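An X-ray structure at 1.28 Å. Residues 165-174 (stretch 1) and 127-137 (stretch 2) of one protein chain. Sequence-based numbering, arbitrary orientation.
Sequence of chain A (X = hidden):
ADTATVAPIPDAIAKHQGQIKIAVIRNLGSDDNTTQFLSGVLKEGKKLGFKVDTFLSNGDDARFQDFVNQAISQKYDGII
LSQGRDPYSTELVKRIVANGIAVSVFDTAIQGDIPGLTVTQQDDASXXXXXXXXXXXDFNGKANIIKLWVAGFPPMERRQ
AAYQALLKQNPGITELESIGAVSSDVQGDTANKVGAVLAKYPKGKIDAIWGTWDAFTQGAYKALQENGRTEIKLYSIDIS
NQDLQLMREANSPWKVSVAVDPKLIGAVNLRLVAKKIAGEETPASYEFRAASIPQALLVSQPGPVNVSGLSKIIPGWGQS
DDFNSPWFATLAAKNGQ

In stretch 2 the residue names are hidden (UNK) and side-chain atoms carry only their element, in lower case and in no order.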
# COMPACT_ATOMS: atom_id res chain seq x y z
N ALA A 165 -14.75 -13.73 -7.55
CA ALA A 165 -15.38 -13.64 -8.86
C ALA A 165 -14.62 -14.31 -9.98
O ALA A 165 -15.21 -14.94 -10.90
CB ALA A 165 -15.72 -12.19 -9.12
N LEU A 166 -13.29 -14.19 -9.96
CA LEU A 166 -12.49 -14.88 -10.97
C LEU A 166 -12.47 -16.37 -10.79
O LEU A 166 -12.39 -17.13 -11.81
CB LEU A 166 -11.07 -14.33 -11.01
CG LEU A 166 -11.01 -12.89 -11.52
CD1 LEU A 166 -9.63 -12.25 -11.38
CD2 LEU A 166 -11.50 -12.75 -12.99
N LEU A 167 -12.53 -16.89 -9.55
CA LEU A 167 -12.64 -18.34 -9.36
C LEU A 167 -13.96 -18.85 -9.91
O LEU A 167 -14.02 -19.93 -10.50
CB LEU A 167 -12.64 -18.70 -7.87
CG LEU A 167 -11.25 -18.60 -7.18
CD1 LEU A 167 -11.50 -19.16 -5.73
CD2 LEU A 167 -10.14 -19.35 -7.86
N LYS A 168 -15.03 -18.07 -9.77
CA LYS A 168 -16.35 -18.49 -10.27
C LYS A 168 -16.29 -18.53 -11.82
O LYS A 168 -16.85 -19.45 -12.49
CB LYS A 168 -17.41 -17.57 -9.76
CG LYS A 168 -18.78 -18.02 -10.06
CD LYS A 168 -19.86 -17.06 -9.44
CE LYS A 168 -20.62 -17.73 -8.29
NZ LYS A 168 -21.26 -18.97 -8.84
N GLN A 169 -15.56 -17.60 -12.43
CA GLN A 169 -15.47 -17.55 -13.90
C GLN A 169 -14.66 -18.72 -14.42
O GLN A 169 -14.94 -19.16 -15.52
CB GLN A 169 -14.81 -16.24 -14.35
CG GLN A 169 -15.52 -14.96 -14.39
CD GLN A 169 -14.68 -13.83 -15.04
OE1 GLN A 169 -13.72 -14.04 -15.66
NE2 GLN A 169 -15.22 -12.63 -14.98
N ASN A 170 -13.67 -19.23 -13.66
CA ASN A 170 -12.68 -20.15 -14.09
C ASN A 170 -12.60 -21.35 -13.18
O ASN A 170 -11.74 -21.46 -12.25
CB ASN A 170 -11.35 -19.48 -14.15
CG ASN A 170 -11.32 -18.32 -15.06
OD1 ASN A 170 -11.35 -18.51 -16.29
ND2 ASN A 170 -11.35 -17.12 -14.54
N PRO A 171 -13.52 -22.28 -13.36
CA PRO A 171 -13.62 -23.41 -12.33
C PRO A 171 -12.47 -24.35 -12.37
O PRO A 171 -12.33 -25.11 -11.44
CB PRO A 171 -14.89 -24.16 -12.69
CG PRO A 171 -15.28 -23.52 -13.90
CD PRO A 171 -14.58 -22.32 -14.32
N GLY A 172 -11.60 -24.28 -13.34
CA GLY A 172 -10.40 -25.06 -13.34
C GLY A 172 -9.25 -24.48 -12.53
O GLY A 172 -8.18 -25.10 -12.47
N ILE A 173 -9.48 -23.39 -11.82
CA ILE A 173 -8.52 -22.88 -10.84
C ILE A 173 -8.90 -23.45 -9.50
O ILE A 173 -10.03 -23.32 -9.05
CB ILE A 173 -8.46 -21.36 -10.76
CG1 ILE A 173 -8.17 -20.70 -12.12
CG2 ILE A 173 -7.41 -20.95 -9.73
CD1 ILE A 173 -6.83 -20.98 -12.73
N THR A 174 -7.97 -24.19 -8.86
CA THR A 174 -8.21 -24.83 -7.60
C THR A 174 -7.32 -24.15 -6.56
O THR A 174 -6.11 -24.19 -6.70
CB THR A 174 -7.92 -26.32 -7.68
OG1 THR A 174 -8.76 -26.96 -8.63
CG2 THR A 174 -8.04 -26.98 -6.29
N UNK A 127 -6.30 -4.31 -9.12
CA UNK A 127 -5.03 -4.97 -8.67
C UNK A 127 -5.19 -6.47 -8.80
O UNK A 127 -4.22 -7.17 -9.20
c UNK A 127 -3.02 -2.76 -7.68
c UNK A 127 -4.68 -4.60 -7.23
c UNK A 127 -4.13 -2.91 -5.47
c UNK A 127 -4.28 -3.17 -6.97
N UNK A 128 -6.32 -7.02 -8.38
CA UNK A 128 -6.60 -8.43 -8.47
C UNK A 128 -6.76 -8.90 -9.91
O UNK A 128 -6.22 -9.93 -10.28
c UNK A 128 -8.24 -10.18 -7.69
o UNK A 128 -7.63 -8.39 -6.26
c UNK A 128 -7.84 -8.78 -7.61
N UNK A 129 -7.61 -8.18 -10.65
CA UNK A 129 -7.87 -8.59 -12.02
C UNK A 129 -6.61 -8.64 -12.82
O UNK A 129 -6.47 -9.50 -13.71
o UNK A 129 -10.62 -8.92 -11.43
n UNK A 129 -11.17 -6.87 -12.07
c UNK A 129 -10.34 -7.91 -11.99
c UNK A 129 -8.95 -7.70 -12.62
N UNK A 130 -5.68 -7.69 -12.62
CA UNK A 130 -4.47 -7.68 -13.40
C UNK A 130 -3.44 -8.72 -12.97
O UNK A 130 -2.64 -9.22 -13.74
o UNK A 130 -4.64 -6.13 -16.33
o UNK A 130 -6.49 -5.17 -15.82
c UNK A 130 -5.29 -5.58 -15.55
c UNK A 130 -4.73 -5.25 -14.11
c UNK A 130 -3.88 -6.28 -13.42
N UNK A 131 -3.38 -9.02 -11.66
CA UNK A 131 -2.36 -9.94 -11.11
C UNK A 131 -2.84 -11.38 -11.19
O UNK A 131 -2.25 -12.23 -11.89
c UNK A 131 -1.97 -9.54 -9.66
o UNK A 131 -3.05 -9.56 -8.79
N UNK A 132 -3.94 -11.65 -10.52
CA UNK A 132 -4.56 -12.93 -10.60
C UNK A 132 -5.07 -13.26 -12.01
O UNK A 132 -5.01 -14.39 -12.46
c UNK A 132 -6.20 -14.51 -9.44
c UNK A 132 -5.41 -15.49 -8.93
c UNK A 132 -7.50 -14.84 -9.87
c UNK A 132 -5.68 -13.12 -9.54
c UNK A 132 -7.07 -17.09 -9.29
c UNK A 132 -5.84 -16.74 -8.83
c UNK A 132 -7.93 -16.15 -9.79
N UNK A 133 -5.56 -12.24 -12.70
CA UNK A 133 -5.95 -12.48 -14.07
C UNK A 133 -4.84 -12.88 -14.95
O UNK A 133 -5.02 -13.65 -15.90
N UNK A 134 -3.61 -12.39 -14.73
CA UNK A 134 -2.44 -12.85 -15.50
C UNK A 134 -2.17 -14.27 -15.23
O UNK A 134 -1.78 -14.99 -16.16
o UNK A 134 -1.06 -10.62 -17.87
c UNK A 134 -1.23 -11.99 -15.24
c UNK A 134 -0.48 -11.76 -17.70
n UNK A 134 -0.30 -12.62 -18.62
c UNK A 134 -0.13 -12.20 -16.28
N UNK A 135 -2.34 -14.71 -14.00
CA UNK A 135 -2.19 -16.12 -13.65
C UNK A 135 -3.16 -16.98 -14.49
O UNK A 135 -2.88 -17.99 -15.10
c UNK A 135 -2.01 -17.46 -9.99
c UNK A 135 -3.15 -18.65 -11.80
c UNK A 135 -2.34 -16.29 -12.14
c UNK A 135 -2.08 -17.66 -11.50
N UNK A 136 -4.41 -16.52 -14.52
CA UNK A 136 -5.45 -17.25 -15.26
C UNK A 136 -5.05 -17.34 -16.70
O UNK A 136 -5.22 -18.41 -17.32
c UNK A 136 -7.85 -17.15 -16.05
c UNK A 136 -6.79 -16.56 -15.09
c UNK A 136 -7.31 -16.63 -13.60
N UNK A 137 -4.65 -16.22 -17.31
CA UNK A 137 -4.26 -16.18 -18.74
C UNK A 137 -3.07 -17.16 -18.94
O UNK A 137 -3.08 -17.97 -19.87
c UNK A 137 -3.81 -14.80 -19.08
c UNK A 137 -4.89 -13.76 -19.21
c UNK A 137 -4.31 -12.35 -19.57
c UNK A 137 -5.40 -11.32 -19.70
n UNK A 137 -4.89 -10.00 -19.89

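Position 127 carries four carbons, forked at the second, and reaches nothing on stretch 1. An all-carbon chain forking there is leucine, Leu127.

Position 128 has one carbon that bears an oxygen and a second carbon. Its CB points toward stretch 1, and its methyl carbon lies 4.5 Å from Leu166 CD1. A hydroxyl and a methyl on CB make Thr128. Its OG1 is hydrogen-bonded elsewhere in the structure.

Position 129 has two carbons, the second carrying an oxygen and a nitrogen. CB points sideways, but the end comes nearer, with the oxygen 3.5 Å from Leu166 CD1. A short amide is asparagine, Asn129. This is a contact between a polar atom and a methyl, not a hydrogen bond.

Position 130 has three carbons, the third carrying two oxygens. Its CA-to-CB bond points away from stretch 1, and it is exposed. The carboxylate at that length makes it Glu130.

Position 131 has one carbon, then one oxygen, and is out of reach of stretch 1. It is Ser131. Ser131 OG donates a hydrogen bond to Leu127 O at 2.7 Å.

Position 132 has one carbon, then a ring of six carbons. Its CB points toward stretch 1, and ring carbons come within 3.7 Å of Leu166 CD1 and 3.9 Å of Ile173 CG2. No oxygen is attached, so this is Phe132. The ring atoms in these contacts are Phe132 CD2 for Leu166 and Phe132 CZ for Ile173; both partners lie at the ring edge. Leu167 CD2 approaches Phe132 CZ obliquely, at 4.1 Å.

Position 133 has no side-chain atoms. Its backbone N lies 4.3 Å from Leu166 CD1. It is Gly133. The CA atoms of Leu166 and Gly133 are 7.6 Å apart.

Position 134 touches nothing on stretch 1. It has three carbons, the third carrying an oxygen and a nitrogen. This longer amide is Gln134.

Position 135 again has four carbons forked at the second. CB points sideways, but the end comes nearer, and an end carbon just meets Ile173 CD1 at 4.5 Å. It is Leu135, and the end carbon is CD2.

Position 136 has one carbon carrying two more. Its CA-to-CB bond points toward stretch 1. One end carbon is 3.8 Å from Asn170 OD1, and the other is 4.4 Å from Ile173 CG1. Branching at CB without a further carbon gives Val136. The first end carbon is CG1 and the second CG2.

Position 137 touches nothing on stretch 1. It has four carbons in a row ending in nitrogen. It is Lys137, extended and exposed.

The contact is one of packing, with no hydrogen bond across it. The two helices run at 27°, with axes 11.1 Å apart at closest approach. Leu166 is a knob in a hole formed by Thr128, Asn129, Phe132 and Gly133. Beyond the helix end, a type I turn from Asn170 to Ile173 leads into the strand. Asn170 ND2 donates a hydrogen bond to Leu166 O at 2.9 Å, within stretch 1. Ile173 then meets Phe132, Leu135 and Val136, extending the apolar contact past the end of the helix. Together the stretches bury 357 Å².

Stretch 2 (127-137) LTNESFGQLVK
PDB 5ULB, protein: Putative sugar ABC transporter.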